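Local structure of L-lysine 6-monooxygenase (Pseudomonas syringae pv. tomato, 5CQF) at residues Ala24-Ala29 with Arg123-His128; Ser39-Asp44 with Ala425-Val430. The protein is probably an FAD- and NADP-dependent monooxygenase that hydroxylates the side-chain amine of lysine in siderophore biosynthesis. All coordinates share one frame; numbering follows the deposited sequence.

How the contacts relate
From the N terminus the chain passes through strand 16-19 into helix 23-37, whose first turns carry residues 24-29, and then into the loop at 39-44 that leads to strand 47-50. Contact 1 closes its loop when residues 123-128, at the end of helix 111-125, return to helix 23-37. Contact 2 closes a much longer one, spanning most of the chain, when the end of helix 412-428 meets the 39-44 loop. The segments alternate along the chain, so the two loops cross. Their centres are 16 Å apart. Contact 1 holds the early part of helix 23-37 to helix 111-125 in the interior; contact 2 joins the loop following helix 23-37 to helix 412-428 at the surface.

Contact 1 (Ala24-Ala29 with Arg123-His128); sequences AGIALA and RQVDGH
Val125 meets helix 23-37 chiefly through its CG2 methyl, with CB behind it; CG2 lies against Ala29 and Ile26, one helical turn apart. The closer approach is Val125 CG2 to Ala29 CB, 4.0 Å; Val125 CG2 reaches Ile26 CG2 at 4.2 Å. The first torsion of Val125 (chi1 -57°) places CG1 anti to the carbonyl carbon and CG2 between the carbonyl carbon and the backbone N, and it is this second branch that faces the helix. CG1 turns aside, 5.0 Å from Ala29 CB. The short Ala29 side chain lets the backbone of the other segment come close: the Val125 carbonyl O is 4.0 Å from Ala29 CB, and the two CA atoms are 6.3 Å apart. Ile26 offers its branch methyl rather than its chain end. With CG1 at chi1 -74°, CG2 stands anti to the backbone N and is directed to Val125, while CD1 extends away from it, on a helix face packed against Leu118, Val121 and Ser122. Phe87 touches Val125 and Tyr49 touches Ala29, adding aromatic groups to a contact whose side chains meet only through apolar carbons. Gly20, Gly22 and Gly25 fit a GxGxxG pattern, consistent with the FAD-binding motif of this flavoprotein family, and helix 111-125 packs beside the first helix of this Rossmann-type strand-turn-helix unit.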
# COMPACT_ATOMS: atom_id res chain seq x y z
N ALA A 24 -18.79 -23.28 9.63
CA ALA A 24 -19.79 -22.94 10.61
C ALA A 24 -19.90 -23.99 11.71
O ALA A 24 -19.88 -23.64 12.90
CB ALA A 24 -21.14 -22.73 9.92
N GLY A 25 -20.00 -25.26 11.33
CA GLY A 25 -20.06 -26.35 12.33
C GLY A 25 -18.75 -26.51 13.09
O GLY A 25 -18.72 -26.90 14.26
N ILE A 26 -17.64 -26.23 12.43
CA ILE A 26 -16.35 -26.34 13.10
C ILE A 26 -16.24 -25.28 14.17
O ILE A 26 -15.76 -25.54 15.29
CB ILE A 26 -15.21 -26.23 12.10
CG1 ILE A 26 -15.13 -27.51 11.28
CG2 ILE A 26 -13.90 -25.99 12.82
CD1 ILE A 26 -14.43 -27.36 9.97
N ALA A 27 -16.71 -24.09 13.83
CA ALA A 27 -16.71 -22.98 14.76
C ALA A 27 -17.50 -23.32 15.97
O ALA A 27 -17.10 -22.98 17.05
CB ALA A 27 -17.29 -21.73 14.11
N LEU A 28 -18.66 -23.95 15.78
CA LEU A 28 -19.51 -24.39 16.89
C LEU A 28 -18.83 -25.43 17.75
O LEU A 28 -18.88 -25.32 18.96
CB LEU A 28 -20.82 -24.96 16.37
CG LEU A 28 -21.81 -25.36 17.43
CD1 LEU A 28 -22.34 -24.17 18.20
CD2 LEU A 28 -22.92 -26.12 16.73
N ALA A 29 -18.25 -26.44 17.13
CA ALA A 29 -17.45 -27.43 17.89
C ALA A 29 -16.33 -26.79 18.67
O ALA A 29 -16.07 -27.19 19.80
CB ALA A 29 -16.89 -28.50 16.98
N ARG A 123 -9.31 -31.07 12.23
CA ARG A 123 -8.60 -32.26 12.75
C ARG A 123 -8.54 -32.37 14.26
O ARG A 123 -8.23 -33.43 14.76
CB ARG A 123 -7.14 -32.26 12.30
CG ARG A 123 -6.90 -32.89 10.96
CD ARG A 123 -5.40 -32.94 10.68
NE ARG A 123 -4.89 -31.73 10.02
CZ ARG A 123 -3.89 -30.95 10.46
NH1 ARG A 123 -3.24 -31.22 11.61
NH2 ARG A 123 -3.53 -29.88 9.75
N GLN A 124 -8.71 -31.26 14.97
CA GLN A 124 -8.59 -31.25 16.42
C GLN A 124 -9.93 -31.31 17.10
O GLN A 124 -9.96 -31.60 18.28
CB GLN A 124 -7.89 -29.97 16.90
CG GLN A 124 -6.43 -29.87 16.54
CD GLN A 124 -5.85 -28.56 16.99
OE1 GLN A 124 -5.52 -28.40 18.16
NE2 GLN A 124 -5.75 -27.60 16.07
N VAL A 125 -11.03 -31.02 16.39
CA VAL A 125 -12.37 -30.99 17.01
C VAL A 125 -13.42 -31.88 16.32
O VAL A 125 -14.62 -31.72 16.56
CB VAL A 125 -12.93 -29.55 17.08
CG1 VAL A 125 -11.99 -28.64 17.84
CG2 VAL A 125 -13.17 -28.99 15.69
N ASP A 126 -12.98 -32.81 15.49
CA ASP A 126 -13.88 -33.62 14.71
C ASP A 126 -14.18 -35.00 15.31
O ASP A 126 -14.81 -35.82 14.64
CB ASP A 126 -13.34 -33.78 13.27
CG ASP A 126 -12.08 -34.62 13.21
OD1 ASP A 126 -11.53 -35.02 14.27
OD2 ASP A 126 -11.62 -34.87 12.07
N GLY A 127 -13.76 -35.26 16.54
CA GLY A 127 -14.07 -36.54 17.22
C GLY A 127 -15.56 -36.91 17.34
O GLY A 127 -15.88 -38.03 17.72
N HIS A 128 -16.47 -35.99 17.05
CA HIS A 128 -17.91 -36.29 17.08
C HIS A 128 -18.52 -36.06 15.72
O HIS A 128 -19.72 -35.80 15.59
CB HIS A 128 -18.60 -35.40 18.10
CG HIS A 128 -18.07 -35.57 19.48
ND1 HIS A 128 -17.13 -34.71 20.02
CD2 HIS A 128 -18.32 -36.50 20.43
CE1 HIS A 128 -16.82 -35.11 21.24
NE2 HIS A 128 -17.54 -36.18 21.52

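Contact 2 (Ser39-Asp44 with Ala425-Val430); sequences SQPLGD and ALERAV
Leu42 and Glu427 make the apolar part of this contact, carbon against carbon. Leu42 CD1 lies 3.8 Å from Glu427 CB, the methyl resting chiefly on the root of the acidic side chain. A chi1 of 177° sets Leu42 CG anti to the backbone N, directing the branched end across the Glu427 side chain. The backbones are close here as well, with the CA atoms of Leu42 and Glu427 5.9 Å apart.

The carboxylate of Glu427 makes the second kind of contact. Its chain is fully extended (chi1 -174°, chi2 -176°), which carries the group out from the helix to the Pro41 ring. There OE2 approaches Pro41 CB at 3.5 Å and Pro41 CG at 4.0 Å, while the other oxygen, OE1, is 4.1 Å from Leu42 CB. No hydrogen bond joins the two segments: Glu427 OE2 stands 4.0 Å from Leu42 N, too long for a bond.

Backbone bonds shape the loop side. Gly43 N to Gln40 O and Asp44 N to Pro41 O hold the short 3-10 turn, and Ser39, with positive phi, ends helix 23-37 in a Schellman motif.

Around this surface contact, Leu42 packs on Phe32 and Ala35 of helix 23-37, and Leu426 also touches Phe32 while reaching Val165 and Trp395; the end of helix 412-428 thus packs against strands 163-166 and 393-396 of the parallel sheet and, beside helix 23-37, meets the 39-44 loop.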
# COMPACT_ATOMS: atom_id res chain seq x y z
N SER A 39 -13.10 -26.95 31.60
CA SER A 39 -13.98 -27.57 32.62
C SER A 39 -15.32 -26.86 32.84
O SER A 39 -15.97 -27.10 33.84
CB SER A 39 -13.26 -27.70 33.97
OG SER A 39 -12.00 -28.29 33.80
N GLN A 40 -15.74 -26.03 31.88
CA GLN A 40 -17.01 -25.30 32.00
C GLN A 40 -18.19 -26.21 31.62
O GLN A 40 -18.00 -27.18 30.89
CB GLN A 40 -16.98 -24.04 31.14
CG GLN A 40 -15.93 -23.03 31.58
CD GLN A 40 -15.43 -22.12 30.45
OE1 GLN A 40 -15.68 -22.37 29.28
NE2 GLN A 40 -14.71 -21.07 30.82
N PRO A 41 -19.40 -25.91 32.14
CA PRO A 41 -20.54 -26.84 32.02
C PRO A 41 -20.95 -27.18 30.59
O PRO A 41 -21.40 -28.29 30.31
CB PRO A 41 -21.69 -26.10 32.72
CG PRO A 41 -21.02 -25.07 33.57
CD PRO A 41 -19.77 -24.68 32.84
N LEU A 42 -20.82 -26.20 29.70
CA LEU A 42 -21.19 -26.38 28.31
C LEU A 42 -20.47 -27.56 27.66
O LEU A 42 -21.00 -28.17 26.73
CB LEU A 42 -20.86 -25.12 27.53
CG LEU A 42 -21.13 -25.20 26.03
CD1 LEU A 42 -22.54 -24.75 25.73
CD2 LEU A 42 -20.13 -24.37 25.25
N GLY A 43 -19.28 -27.87 28.14
CA GLY A 43 -18.48 -28.96 27.59
C GLY A 43 -19.03 -30.35 27.81
O GLY A 43 -18.59 -31.30 27.16
N ASP A 44 -20.00 -30.48 28.73
CA ASP A 44 -20.60 -31.77 29.07
C ASP A 44 -21.70 -32.16 28.11
O ASP A 44 -21.97 -33.33 27.90
CB ASP A 44 -21.15 -31.75 30.50
CG ASP A 44 -20.09 -31.40 31.53
OD1 ASP A 44 -18.93 -31.86 31.39
OD2 ASP A 44 -20.42 -30.67 32.48
N ALA A 425 -27.20 -20.82 23.90
CA ALA A 425 -28.63 -21.15 23.83
C ALA A 425 -28.82 -22.65 23.97
O ALA A 425 -29.72 -23.08 24.66
CB ALA A 425 -29.28 -20.65 22.55
N LEU A 426 -27.93 -23.45 23.36
CA LEU A 426 -28.02 -24.90 23.50
C LEU A 426 -27.88 -25.35 24.95
O LEU A 426 -28.61 -26.22 25.37
CB LEU A 426 -26.98 -25.63 22.65
CG LEU A 426 -27.40 -25.79 21.20
CD1 LEU A 426 -26.22 -25.96 20.26
CD2 LEU A 426 -28.34 -26.97 21.06
N GLU A 427 -26.96 -24.75 25.70
CA GLU A 427 -26.80 -25.10 27.13
C GLU A 427 -28.07 -24.87 27.95
O GLU A 427 -28.46 -25.74 28.71
CB GLU A 427 -25.68 -24.29 27.77
CG GLU A 427 -25.36 -24.70 29.20
CD GLU A 427 -24.30 -23.82 29.84
OE1 GLU A 427 -23.85 -22.85 29.19
OE2 GLU A 427 -23.91 -24.10 30.99
N ARG A 428 -28.69 -23.69 27.80
CA ARG A 428 -29.91 -23.34 28.54
C ARG A 428 -31.03 -24.33 28.24
O ARG A 428 -31.77 -24.73 29.13
CB ARG A 428 -30.38 -21.92 28.24
CG ARG A 428 -29.52 -20.85 28.90
CD ARG A 428 -30.09 -19.45 28.69
NE ARG A 428 -29.99 -18.98 27.30
CZ ARG A 428 -28.90 -18.47 26.72
NH1 ARG A 428 -27.76 -18.34 27.39
NH2 ARG A 428 -28.94 -18.08 25.44
N ALA A 429 -31.10 -24.76 26.99
CA ALA A 429 -32.07 -25.73 26.55
C ALA A 429 -31.86 -27.17 27.06
O ALA A 429 -32.57 -28.07 26.62
CB ALA A 429 -32.14 -25.73 25.03
N VAL A 430 -30.91 -27.41 27.96
CA VAL A 430 -30.73 -28.75 28.55
C VAL A 430 -30.70 -28.69 30.08
O VAL A 430 -29.79 -29.21 30.72
CB VAL A 430 -29.49 -29.47 27.95
CG1 VAL A 430 -29.33 -30.88 28.52
CG2 VAL A 430 -29.61 -29.54 26.43